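Local coordinates for protein beta-fructofuranosidase (PDB 3WPU) that belongs to the levansucrase/invertase family of the beta-fructosidase clan, whose members are built on a five-bladed beta-propeller, at residues G429-I435 with T449-K455; T56-V60 with Q419-H423; D84-Y88 with Y424-G428; W93-F97 with D483-N487; F352-H356 with G366-V370. All coordinates share one frame; numbering follows the deposited sequence. Where two conformers were deposited one is given.

Contact 1 (G429-I435 with T449-K455)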
# COMPACT_ATOMS: atom_id res chain seq x y z
N GLY A 429 9.45 7.46 7.05
CA GLY A 429 8.28 7.15 7.84
C GLY A 429 7.10 8.03 7.56
O GLY A 429 6.15 8.01 8.34
N LEU A 430 7.11 8.74 6.42
CA LEU A 430 5.91 9.49 6.02
C LEU A 430 4.85 8.52 5.48
O LEU A 430 5.15 7.52 4.85
CB LEU A 430 6.23 10.57 5.00
CG LEU A 430 7.22 11.67 5.41
CD1 LEU A 430 7.29 12.74 4.32
CD2 LEU A 430 6.83 12.31 6.75
N VAL A 431 3.59 8.79 5.77
CA VAL A 431 2.54 7.86 5.41
C VAL A 431 1.45 8.62 4.68
O VAL A 431 0.87 9.58 5.21
CB VAL A 431 1.94 7.14 6.64
CG1 VAL A 431 0.87 6.16 6.17
CG2 VAL A 431 3.04 6.43 7.45
N GLN A 432 1.20 8.21 3.43
CA GLN A 432 0.10 8.79 2.64
C GLN A 432 -1.05 7.80 2.61
O GLN A 432 -0.85 6.61 2.73
CB GLN A 432 0.57 9.14 1.22
CG GLN A 432 1.16 7.99 0.40
CD GLN A 432 0.21 7.34 -0.58
OE1 GLN A 432 -1.03 7.51 -0.50
NE2 GLN A 432 0.77 6.59 -1.51
N SER A 433 -2.28 8.31 2.49
CA SER A 433 -3.47 7.46 2.54
C SER A 433 -4.61 8.23 1.86
O SER A 433 -4.46 9.43 1.67
CB SER A 433 -3.86 7.17 3.99
OG SER A 433 -4.13 8.35 4.74
N PHE A 434 -5.70 7.55 1.51
CA PHE A 434 -6.87 8.24 0.96
C PHE A 434 -7.96 8.26 1.99
O PHE A 434 -8.10 7.37 2.82
CB PHE A 434 -7.34 7.60 -0.36
CG PHE A 434 -8.23 6.39 -0.18
CD1 PHE A 434 -9.60 6.51 -0.02
CD2 PHE A 434 -7.70 5.11 -0.12
CE1 PHE A 434 -10.41 5.38 0.15
CE2 PHE A 434 -8.49 3.99 0.05
CZ PHE A 434 -9.86 4.12 0.22
N ILE A 435 -8.84 9.24 1.84
CA ILE A 435 -9.99 9.39 2.74
C ILE A 435 -11.20 8.60 2.25
O ILE A 435 -11.61 8.72 1.08
CB ILE A 435 -10.40 10.87 2.80
CG1 ILE A 435 -9.28 11.73 3.38
CG2 ILE A 435 -11.67 11.03 3.63
CD1 ILE A 435 -9.51 13.22 3.32
N THR A 449 -10.15 11.24 -2.19
CA THR A 449 -9.01 12.16 -2.35
C THR A 449 -8.03 11.85 -1.20
O THR A 449 -8.42 11.22 -0.22
CB THR A 449 -9.48 13.63 -2.31
OG1 THR A 449 -8.38 14.51 -2.58
CG2 THR A 449 -10.09 13.99 -0.94
N LEU A 450 -6.77 12.25 -1.33
CA LEU A 450 -5.78 11.88 -0.31
C LEU A 450 -5.91 12.69 0.99
O LEU A 450 -6.28 13.87 1.00
CB LEU A 450 -4.36 11.97 -0.88
CG LEU A 450 -4.13 11.01 -2.04
CD1 LEU A 450 -2.67 11.16 -2.47
CD2 LEU A 450 -4.40 9.54 -1.75
N ALA A 451 -5.58 12.01 2.08
CA ALA A 451 -5.53 12.63 3.40
C ALA A 451 -4.26 13.50 3.52
O ALA A 451 -3.44 13.50 2.60
CB ALA A 451 -5.51 11.54 4.47
N PRO A 452 -4.09 14.22 4.66
CA PRO A 452 -2.79 14.81 4.92
C PRO A 452 -1.79 13.69 5.17
O PRO A 452 -2.12 12.68 5.79
CB PRO A 452 -3.00 15.63 6.20
CG PRO A 452 -4.50 15.83 6.31
CD PRO A 452 -5.06 14.55 5.73
N THR A 453 -0.58 13.87 4.70
CA THR A 453 0.47 12.92 4.96
C THR A 453 0.88 13.07 6.42
O THR A 453 0.95 14.19 6.94
CB THR A 453 1.59 13.22 4.01
OG1 THR A 453 1.12 12.93 2.69
CG2 THR A 453 2.86 12.38 4.30
N VAL A 454 1.17 11.94 7.06
CA VAL A 454 1.51 11.95 8.48
C VAL A 454 2.86 11.30 8.63
O VAL A 454 3.43 10.87 7.66
CB VAL A 454 0.43 11.27 9.37
CG1 VAL A 454 -0.87 12.04 9.29
CG2 VAL A 454 0.23 9.80 9.01
N LYS A 455 3.38 11.32 9.85
CA LYS A 455 4.75 10.84 10.08
C LYS A 455 4.76 9.82 11.22
O LYS A 455 4.38 10.12 12.35
CB LYS A 455 5.69 12.02 10.39
CG LYS A 455 7.14 11.62 10.59
CD LYS A 455 8.03 12.86 10.65
CE LYS A 455 9.47 12.50 10.99
NZ LYS A 455 9.68 12.31 12.46
O HOH W 1 -1.91 9.90 5.47
O HOH W 2 -1.48 11.59 1.96
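Val431 and Val454 exchange a pair of backbone hydrogen bonds. Val431 N reaches Val454 O at 2.8 Å, and Val454 N returns to Val431 O at 3.0 Å. Further along, Ala451 N binds Ser433 O, and Ile435 N binds Thr449 O in a nearly straight bond (176° at the hydrogen). Two waters bridge the backbones where the register slips by one residue, between the Val431-Val454 pair and the single Phe434-Leu450 bridge. One donates to Val431 O and Pro452 O and accepts from Ser433 OG. The second donates to Ala451 O and to Thr453 OG1, which is also bonded to Asp483 O.

Apolar contacts follow. Val454 CG2 lies 4.0 Å from Val431 CB. With Leu450 CG anti to the carbonyl carbon (chi1 -62°), the leucine end comes back so that Leu450 CD2 packs 3.8 Å from Phe434 CB. Leu430 CD2 crosses the base of the Lys455 chain, 3.8 Å from Lys455 CB. The Lys455 ammonium goes on to salt bridges with Asp457 and Asp470.

A G1 beta bulge, with Gly429 and Leu430 both facing Met426, opens strand 430-434. This is an inner strand of a four-stranded antiparallel sheet, between 423-425 and 454-458. Leu393 of strand 391-394 packs on Val431 and Val454.

Contact 2 (T56-V60 with Q419-H423); sequences TMPTV and QAYSH
Gln419 brings its side-chain amide up to the backbone of Pro58 and Val60. Its CG sits between the backbone N and the carbonyl carbon (chi1 69°), and the chain then runs extended to the loop. Gln419 NE2 donates to Pro58 O at 2.9 Å. Gln419 OE1 accepts from Val60 N at 2.9 Å in a nearly straight bond (175° at the hydrogen), with the donor above the carbonyl plane. A water also donates to Gln419 OE1 and to Val60 O. Together these bonds fix the rotation of the amide. Val60 CG2 packs 3.6 Å from Gln419 CD. Gln419 NE2 also makes a weak bond to Met57 SD at 3.5 Å.

This is a side-chain amide clamping an irregular loop: 56-60 follows helix 30-38, while 419-423 leads into strand 423-425 of a propeller-blade sheet. At Ala420 the methyl CB meets Met57 SD at 3.4 Å, where the extended methionine chain ends. The chain turns a corner at Ser422. His423 then brings its ring back toward Met57. The sulfur lies oblique to that ring, with Met57 SD 4.0 Å from His423 NE2.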
# COMPACT_ATOMS: atom_id res chain seq x y z
N THR A 56 -2.19 5.71 16.84
CA THR A 56 -3.38 6.25 16.20
C THR A 56 -3.03 7.41 15.26
O THR A 56 -2.32 8.35 15.63
CB THR A 56 -4.40 6.72 17.24
OG1 THR A 56 -4.81 5.62 18.06
CG2 THR A 56 -5.62 7.35 16.58
N MET A 57 -3.53 7.35 14.03
CA MET A 57 -3.35 8.43 13.06
C MET A 57 -3.98 9.72 13.56
O MET A 57 -5.10 9.68 14.06
CB MET A 57 -4.01 8.06 11.74
CG MET A 57 -3.69 8.98 10.58
SD MET A 57 -4.50 8.43 9.06
CE MET A 57 -4.16 9.85 8.00
N PRO A 58 -3.29 10.86 13.42
CA PRO A 58 -3.91 12.16 13.70
C PRO A 58 -5.23 12.31 13.01
O PRO A 58 -5.41 11.84 11.88
CB PRO A 58 -2.88 13.17 13.19
CG PRO A 58 -1.56 12.44 13.28
CD PRO A 58 -1.86 10.98 13.08
N THR A 59 -6.18 12.96 13.69
CA THR A 59 -7.53 13.08 13.20
C THR A 59 -7.59 14.03 12.01
O THR A 59 -7.09 15.17 12.07
CB THR A 59 -8.43 13.55 14.35
OG1 THR A 59 -8.48 12.55 15.39
CG2 THR A 59 -9.86 13.82 13.88
N VAL A 60 -8.18 13.56 10.91
CA VAL A 60 -8.29 14.32 9.67
C VAL A 60 -9.50 15.23 9.75
O VAL A 60 -10.58 14.77 10.09
CB VAL A 60 -8.42 13.39 8.47
CG1 VAL A 60 -8.58 14.15 7.18
CG2 VAL A 60 -7.14 12.54 8.37
N GLN A 419 -11.39 7.37 8.28
CA GLN A 419 -10.83 8.59 7.70
C GLN A 419 -9.75 8.33 6.68
O GLN A 419 -9.43 9.21 5.89
CB GLN A 419 -10.27 9.53 8.78
CG GLN A 419 -9.02 8.99 9.47
CD GLN A 419 -8.46 9.94 10.51
OE1 GLN A 419 -9.16 10.81 11.04
NE2 GLN A 419 -7.18 9.81 10.77
N ALA A 420 -9.14 7.14 6.77
CA ALA A 420 -7.97 6.82 5.97
C ALA A 420 -7.95 5.33 5.63
O ALA A 420 -8.32 4.49 6.46
CB ALA A 420 -6.71 7.20 6.74
N TYR A 421 -7.53 5.03 4.41
CA TYR A 421 -7.28 3.66 3.99
C TYR A 421 -6.21 3.61 2.88
O TYR A 421 -5.73 4.66 2.41
CB TYR A 421 -8.58 2.89 3.61
CG TYR A 421 -8.40 1.41 3.83
CD1 TYR A 421 -8.18 0.92 5.11
CD2 TYR A 421 -8.35 0.52 2.76
CE1 TYR A 421 -7.95 -0.42 5.33
CE2 TYR A 421 -8.08 -0.82 2.96
CZ TYR A 421 -7.89 -1.30 4.25
OH TYR A 421 -7.65 -2.65 4.51
N SER A 422 -5.79 2.37 2.57
CA SER A 422 -4.76 2.08 1.58
C SER A 422 -3.48 2.88 1.82
O SER A 422 -2.83 3.37 0.88
CB SER A 422 -5.30 2.25 0.17
OG SER A 422 -6.36 1.33 -0.03
N HIS A 423 -3.09 2.95 3.08
CA HIS A 423 -1.93 3.69 3.48
C HIS A 423 -0.69 3.12 2.78
O HIS A 423 -0.63 1.93 2.42
CB HIS A 423 -1.68 3.55 4.96
CG HIS A 423 -2.80 3.97 5.85
ND1 HIS A 423 -4.05 3.39 5.82
CD2 HIS A 423 -2.84 4.89 6.84
CE1 HIS A 423 -4.81 3.94 6.75
NE2 HIS A 423 -4.10 4.85 7.38
O HOH W 3 -11.46 12.24 10.93

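Contact 3 (D84-Y88 with Y424-G428); sequences DANQY and YVMPG
The Gln87 side chain crosses that of Met426 at about a right angle, its amide oxygen against Met426 CB and CG. Gln87 OE1 sits 3.1 Å from Met426 CG, a close approach of oxygen to an aliphatic carbon. Gln87 NE2 makes a weak hydrogen bond to Met426 SD at 3.5 Å. Its stronger partner is Pro485 O, from outside these two segments. The glutamine chain is extended beyond CG (chi2 -177°), which carries the amide across to strand 423-425 and the turn after it.

Pro427 adds to the same patch. Pro427 CD lies 3.5 Å from Gln87 CD, and Pro427 CG lies 3.6 Å from Ala85 O. On the tyrosine side, Gln87 OE1 comes to the edge of the Tyr424 ring, in its plane, 3.5 Å from Tyr424 CE2.

One water joins three polar groups. It donates to Ala85 O at 2.6 Å and to Gln87 OE1 at 2.8 Å, and accepts from Tyr424 OH. Both ends of the amide thus have partners, so its rotation is well defined. Neighbouring Asn86 is tied to Asn487.

The arrangement joins a loop of the large mixed sheet, between strands 72-81 and 88-90, to the end of a strand of the four-stranded sheet and the turn after it. It is packing between sheets of a beta-propeller fold.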
# COMPACT_ATOMS: atom_id res chain seq x y z
N ASP A 84 14.95 0.49 -4.10
CA ASP A 84 15.12 0.80 -2.68
C ASP A 84 13.92 1.57 -2.16
O ASP A 84 13.95 2.07 -1.03
CB ASP A 84 16.33 1.68 -2.46
CG ASP A 84 17.63 1.00 -2.81
OD1 ASP A 84 17.68 -0.23 -2.88
OD2 ASP A 84 18.62 1.75 -3.02
N ALA A 85 12.91 1.70 -3.01
CA ALA A 85 11.65 2.44 -2.71
C ALA A 85 11.84 3.95 -2.54
O ALA A 85 10.94 4.67 -2.08
CB ALA A 85 10.92 1.81 -1.52
N ASN A 86 12.97 4.48 -3.00
CA ASN A 86 13.10 5.92 -3.14
C ASN A 86 12.05 6.39 -4.13
O ASN A 86 11.67 5.62 -5.04
CB ASN A 86 14.47 6.31 -3.68
CG ASN A 86 15.57 6.00 -2.71
OD1 ASN A 86 15.51 6.40 -1.56
ND2 ASN A 86 16.59 5.26 -3.18
N GLN A 87 11.56 7.60 -3.92
CA GLN A 87 10.48 8.18 -4.70
C GLN A 87 11.00 9.26 -5.64
O GLN A 87 11.82 10.11 -5.25
CB GLN A 87 9.38 8.71 -3.77
CG GLN A 87 8.87 7.59 -2.87
CD GLN A 87 7.73 7.92 -1.94
OE1 GLN A 87 7.19 7.00 -1.28
NE2 GLN A 87 7.33 9.17 -1.88
N TYR A 88 10.52 9.23 -6.89
CA TYR A 88 11.11 10.00 -7.97
C TYR A 88 10.28 11.10 -8.63
O TYR A 88 9.07 10.97 -8.85
CB TYR A 88 11.53 9.05 -9.08
CG TYR A 88 12.81 8.33 -8.78
CD1 TYR A 88 12.84 7.29 -7.87
CD2 TYR A 88 14.00 8.71 -9.40
CE1 TYR A 88 14.01 6.63 -7.58
CE2 TYR A 88 15.19 8.05 -9.11
CZ TYR A 88 15.19 7.02 -8.18
OH TYR A 88 16.35 6.34 -7.89
N TYR A 424 0.30 3.98 2.62
CA TYR A 424 1.56 3.60 2.00
C TYR A 424 2.66 4.33 2.73
O TYR A 424 2.63 5.56 2.85
CB TYR A 424 1.52 3.97 0.51
CG TYR A 424 2.81 3.64 -0.18
CD1 TYR A 424 3.08 2.36 -0.64
CD2 TYR A 424 3.77 4.62 -0.35
CE1 TYR A 424 4.29 2.04 -1.22
CE2 TYR A 424 4.99 4.32 -0.95
CZ TYR A 424 5.24 3.05 -1.40
OH TYR A 424 6.44 2.71 -2.02
N VAL A 425 3.66 3.57 3.21
CA VAL A 425 4.77 4.11 3.98
C VAL A 425 5.92 4.50 3.04
O VAL A 425 6.41 3.67 2.28
CB VAL A 425 5.27 3.10 5.04
CG1 VAL A 425 6.28 3.77 5.95
CG2 VAL A 425 4.10 2.53 5.84
N MET A 426 6.30 5.77 3.13
CA MET A 426 7.27 6.41 2.27
C MET A 426 8.56 6.61 3.04
O MET A 426 8.60 6.47 4.27
CB MET A 426 6.72 7.77 1.84
CG MET A 426 5.36 7.64 1.19
SD MET A 426 4.69 9.14 0.42
CE MET A 426 4.42 10.16 1.87
N PRO A 427 9.63 6.97 2.33
CA PRO A 427 10.89 7.19 3.02
C PRO A 427 10.79 8.19 4.18
O PRO A 427 10.02 9.17 4.11
CB PRO A 427 11.80 7.69 1.90
CG PRO A 427 11.25 7.03 0.68
CD PRO A 427 9.76 7.16 0.87
N GLY A 428 11.50 7.87 5.26
CA GLY A 428 11.47 8.67 6.47
C GLY A 428 10.22 8.51 7.32
O GLY A 428 9.96 9.30 8.21
O HOH W 4 8.37 4.52 -1.46

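Contact 4 (W93-F97 with D483-N487); sequences WEIIF and DIPAN
Glu94 of strand 93-102 reaches across to the backbone of segment 483-487. Its CG is anti to its own carbonyl carbon (chi1 -69°), and the chain runs extended from there toward the loop. Glu94 OE2 accepts from Ala486 N at 2.9 Å, with 168° at the hydrogen. The N-H comes in from above the carboxylate plane, 61° out of it. Glu94 OE2 also lies 3.5 Å from Pro485 CA. The methyl of Ala486 rests along the glutamate chain, with Ala486 CB 3.9 Å from Glu94 CG.

The other oxygen, Glu94 OE1, is held by a salt bridge to Arg121 of strand 115-122. Asp483 OD1 pairs with the same arginine. The two acids stand 5.3 Å apart, measured from Glu94 OE1 to Asp483 OD1. The shared positive charge would probably offset their repulsion.

Two residues on, the strand again turns a side chain toward the loop, and the chemistry becomes apolar. Ile96 CG2 meets Ile484 CG2 at 3.8 Å, and the two side chains cross at about a right angle. Thr77 of strand 72-81 touches both isoleucines.

The contact places an irregular segment over alternate residues of a strand. Glu94 and Ile96 share the face turned to it. The loop then enters strand 488-493 of the same large mixed sheet. A connecting loop is fastened to a strand of the propeller by one carboxylate hydrogen bond and one isoleucine pair.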
# COMPACT_ATOMS: atom_id res chain seq x y z
N TRP A 93 9.37 16.96 -12.52
CA TRP A 93 7.96 16.67 -12.18
C TRP A 93 7.82 15.45 -11.27
O TRP A 93 8.30 14.35 -11.61
CB TRP A 93 7.16 16.39 -13.44
CG TRP A 93 7.10 17.52 -14.38
CD1 TRP A 93 7.91 17.73 -15.46
CD2 TRP A 93 6.17 18.61 -14.36
NE1 TRP A 93 7.55 18.88 -16.11
CE2 TRP A 93 6.48 19.44 -15.45
CE3 TRP A 93 5.12 18.97 -13.51
CZ2 TRP A 93 5.77 20.60 -15.73
CZ3 TRP A 93 4.41 20.13 -13.79
CH2 TRP A 93 4.73 20.92 -14.89
N GLU A 94 7.15 15.62 -10.13
CA GLU A 94 6.74 14.48 -9.29
C GLU A 94 5.56 13.85 -10.04
O GLU A 94 4.72 14.58 -10.57
CB GLU A 94 6.33 14.90 -7.89
CG GLU A 94 7.47 15.41 -7.05
CD GLU A 94 7.10 15.77 -5.64
OE1 GLU A 94 5.90 15.98 -5.32
OE2 GLU A 94 8.04 15.88 -4.82
N ILE A 95 5.50 12.51 -10.05
CA ILE A 95 4.51 11.74 -10.78
C ILE A 95 3.98 10.65 -9.84
O ILE A 95 4.76 9.91 -9.23
CB ILE A 95 5.11 11.06 -12.04
CG1 ILE A 95 5.55 12.11 -13.06
CG2 ILE A 95 4.11 10.07 -12.65
CD1 ILE A 95 6.50 11.56 -14.10
N ILE A 96 2.66 10.57 -9.73
CA ILE A 96 2.01 9.49 -8.97
C ILE A 96 0.97 8.79 -9.83
O ILE A 96 0.45 9.36 -10.81
CB ILE A 96 1.37 10.00 -7.68
CG1 ILE A 96 0.29 11.03 -8.00
CG2 ILE A 96 2.45 10.52 -6.74
CD1 ILE A 96 -0.50 11.53 -6.80
N PHE A 97 0.71 7.54 -9.45
CA PHE A 97 -0.34 6.72 -10.05
C PHE A 97 -1.41 6.49 -9.02
O PHE A 97 -1.10 6.29 -7.84
CB PHE A 97 0.24 5.37 -10.49
CG PHE A 97 1.15 5.46 -11.67
CD1 PHE A 97 0.64 5.46 -12.95
CD2 PHE A 97 2.51 5.53 -11.49
CE1 PHE A 97 1.47 5.53 -14.06
CE2 PHE A 97 3.36 5.60 -12.59
CZ PHE A 97 2.84 5.60 -13.86
N ASP A 483 0.48 14.93 0.02
CA ASP A 483 1.90 15.13 -0.13
C ASP A 483 2.61 13.78 -0.32
O ASP A 483 2.73 12.99 0.62
CB ASP A 483 2.47 15.88 1.08
CG ASP A 483 3.91 16.31 0.88
OD1 ASP A 483 4.34 16.43 -0.28
OD2 ASP A 483 4.60 16.56 1.90
N ILE A 484 3.10 13.55 -1.53
CA ILE A 484 3.85 12.35 -1.87
C ILE A 484 5.21 12.80 -2.46
O ILE A 484 5.38 12.91 -3.68
CB ILE A 484 3.05 11.46 -2.83
CG1 ILE A 484 1.75 11.03 -2.14
CG2 ILE A 484 3.90 10.26 -3.25
CD1 ILE A 484 0.88 10.06 -2.91
N PRO A 485 6.14 13.14 -1.58
CA PRO A 485 7.33 13.84 -2.05
C PRO A 485 8.40 12.93 -2.64
O PRO A 485 8.63 11.81 -2.15
CB PRO A 485 7.86 14.49 -0.75
CG PRO A 485 7.40 13.60 0.33
CD PRO A 485 6.10 13.01 -0.12
N ALA A 486 9.10 13.43 -3.65
CA ALA A 486 10.22 12.71 -4.26
C ALA A 486 11.49 13.03 -3.48
O ALA A 486 11.74 14.20 -3.18
CB ALA A 486 10.37 13.11 -5.71
N ASN A 487 12.28 12.01 -3.16
CA ASN A 487 13.60 12.22 -2.57
C ASN A 487 14.73 11.92 -3.55
O ASN A 487 15.90 12.14 -3.23
CB ASN A 487 13.77 11.40 -1.28
CG ASN A 487 13.67 9.91 -1.51
OD1 ASN A 487 12.65 9.42 -2.01
ND2 ASN A 487 14.72 9.18 -1.16

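Contact 5 (F352-H356 with G366-V370)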
# COMPACT_ATOMS: atom_id res chain seq x y z
N PHE A 352 4.81 -4.01 6.14
CA PHE A 352 3.60 -3.25 6.47
C PHE A 352 2.45 -3.71 5.59
O PHE A 352 2.59 -3.94 4.41
CB PHE A 352 3.82 -1.76 6.29
CG PHE A 352 4.77 -1.14 7.27
CD1 PHE A 352 4.42 -1.02 8.62
CD2 PHE A 352 6.03 -0.72 6.87
CE1 PHE A 352 5.25 -0.41 9.52
CE2 PHE A 352 6.89 -0.12 7.78
CZ PHE A 352 6.51 0.00 9.11
N THR A 353 1.26 -3.77 6.19
CA THR A 353 0.07 -4.17 5.46
C THR A 353 -1.08 -3.37 6.06
O THR A 353 -0.93 -2.74 7.10
CB THR A 353 -0.12 -5.71 5.53
OG1 THR A 353 -1.16 -6.13 4.63
CG2 THR A 353 -0.40 -6.17 6.95
N ILE A 354 -2.18 -3.37 5.34
CA ILE A 354 -3.39 -2.62 5.71
C ILE A 354 -4.53 -3.58 5.95
O ILE A 354 -4.69 -4.53 5.18
CB ILE A 354 -3.78 -1.67 4.55
CG1 ILE A 354 -2.52 -1.00 3.93
CG2 ILE A 354 -4.80 -0.67 5.04
CD1 ILE A 354 -1.65 -0.24 4.88
N SER A 355 -5.40 -3.30 6.94
CA SER A 355 -6.57 -4.14 7.18
C SER A 355 -7.75 -3.31 7.65
O SER A 355 -7.56 -2.23 8.20
CB SER A 355 -6.27 -5.19 8.23
OG SER A 355 -7.13 -6.30 8.09
N HIS A 356 -8.93 -3.85 7.43
CA HIS A 356 -10.19 -3.24 7.88
C HIS A 356 -10.58 -3.82 9.23
O HIS A 356 -10.22 -4.94 9.57
CB HIS A 356 -11.30 -3.56 6.91
CG HIS A 356 -11.18 -2.90 5.57
ND1 HIS A 356 -11.17 -1.53 5.41
CD2 HIS A 356 -11.07 -3.42 4.33
CE1 HIS A 356 -11.10 -1.24 4.12
NE2 HIS A 356 -11.01 -2.38 3.45
N GLY A 366 -9.98 -4.75 15.94
CA GLY A 366 -8.92 -3.75 15.85
C GLY A 366 -9.32 -2.63 14.92
O GLY A 366 -10.28 -2.77 14.17
N PRO A 367 -8.53 -1.54 14.91
CA PRO A 367 -8.85 -0.41 14.05
C PRO A 367 -8.59 -0.68 12.58
O PRO A 367 -7.74 -1.50 12.21
CB PRO A 367 -7.91 0.69 14.55
CG PRO A 367 -6.77 -0.03 15.20
CD PRO A 367 -7.34 -1.29 15.76
N GLU A 368 -9.26 0.08 11.74
CA GLU A 368 -8.81 0.22 10.35
C GLU A 368 -7.40 0.78 10.31
O GLU A 368 -7.09 1.66 11.11
CB GLU A 368 -9.68 1.26 9.64
CG GLU A 368 -11.16 0.92 9.57
CD GLU A 368 -11.56 0.10 8.35
OE1 GLU A 368 -11.13 0.41 7.24
OE2 GLU A 368 -12.34 -0.85 8.49
N GLY A 369 -6.52 0.29 9.43
CA GLY A 369 -5.26 0.98 9.22
C GLY A 369 -4.06 0.08 9.03
O GLY A 369 -4.19 -1.03 8.54
N VAL A 370 -2.91 0.62 9.41
CA VAL A 370 -1.63 -0.03 9.13
C VAL A 370 -1.22 -0.98 10.23
O VAL A 370 -1.09 -0.58 11.39
CB VAL A 370 -0.49 1.03 8.98
CG1 VAL A 370 0.81 0.31 8.61
CG2 VAL A 370 -0.87 2.09 7.96
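His356 and Glu368 meet at the end of a short antiparallel ladder. His356 ND1 donates to Glu368 OE1 at 2.7 Å, with 171° at the hydrogen. The carboxylate oxygen is met on its syn side, and it lies close to the plane of the imidazole. The ring and carboxylate planes are turned 39° apart. The glutamate chain bends at chi2 (-89°), which swings its carboxylate over to the histidine. Glu368 OE2 has a second partner in Arg357 N, so each oxygen is held.

The tightly packed part lies further into strands 348-355 and 369-375, antiparallel neighbours in a five-stranded antiparallel sheet. Ser355 and Gly369 form a hydrogen-bonded pair. Ser355 N reaches Gly369 O at 3.0 Å, and Gly369 N reaches Ser355 O at 3.0 Å. Next to it, Ile354 and Val370 face each other as a non-hydrogen-bonded pair. Ile354 CD1 touches Val370 CG2 at 3.9 Å, and the other methyl, Val370 CG1, lies 3.8 Å from Phe352 CD1. His423 packs on both Ile354 and Val370, and Val425 packs on Phe352. This end is a buried, largely apolar cluster.

The looser side is the histidine end. His356 is partly exposed, and strand 348-355 has already ended before it. A bound glycerol, probably from the crystallisation liquor, lies about 6 Å from the His356 side chain. The imidazole is also stacked on the Tyr421 ring.

The bond to Glu368 through ND1 and the stack on Tyr421 together fix the orientation of the imidazole.

Contacts 1, 2, 4 and 5 are buried, whereas contact 3 is only partly so. Contacts 1 and 5 join strands close in sequence, within sheets, by backbone bonds and apolar pairs. Contacts 2, 3 and 4 fasten loops more than 300 residues away in sequence. Each relies on one long polar side chain that reaches backbone, sulfur or water. Contacts 1 and 3 share the sheet that holds strands 423-425 and 430-434. Contact 2 adjoins contact 3 in sequence and touches contact 1 through Tyr421 and Phe434. It also meets contact 5, where Tyr421 packs on Ile354 and His356. Contact 4 binds contact 3 through Asn487, and contact 1 through Asp483.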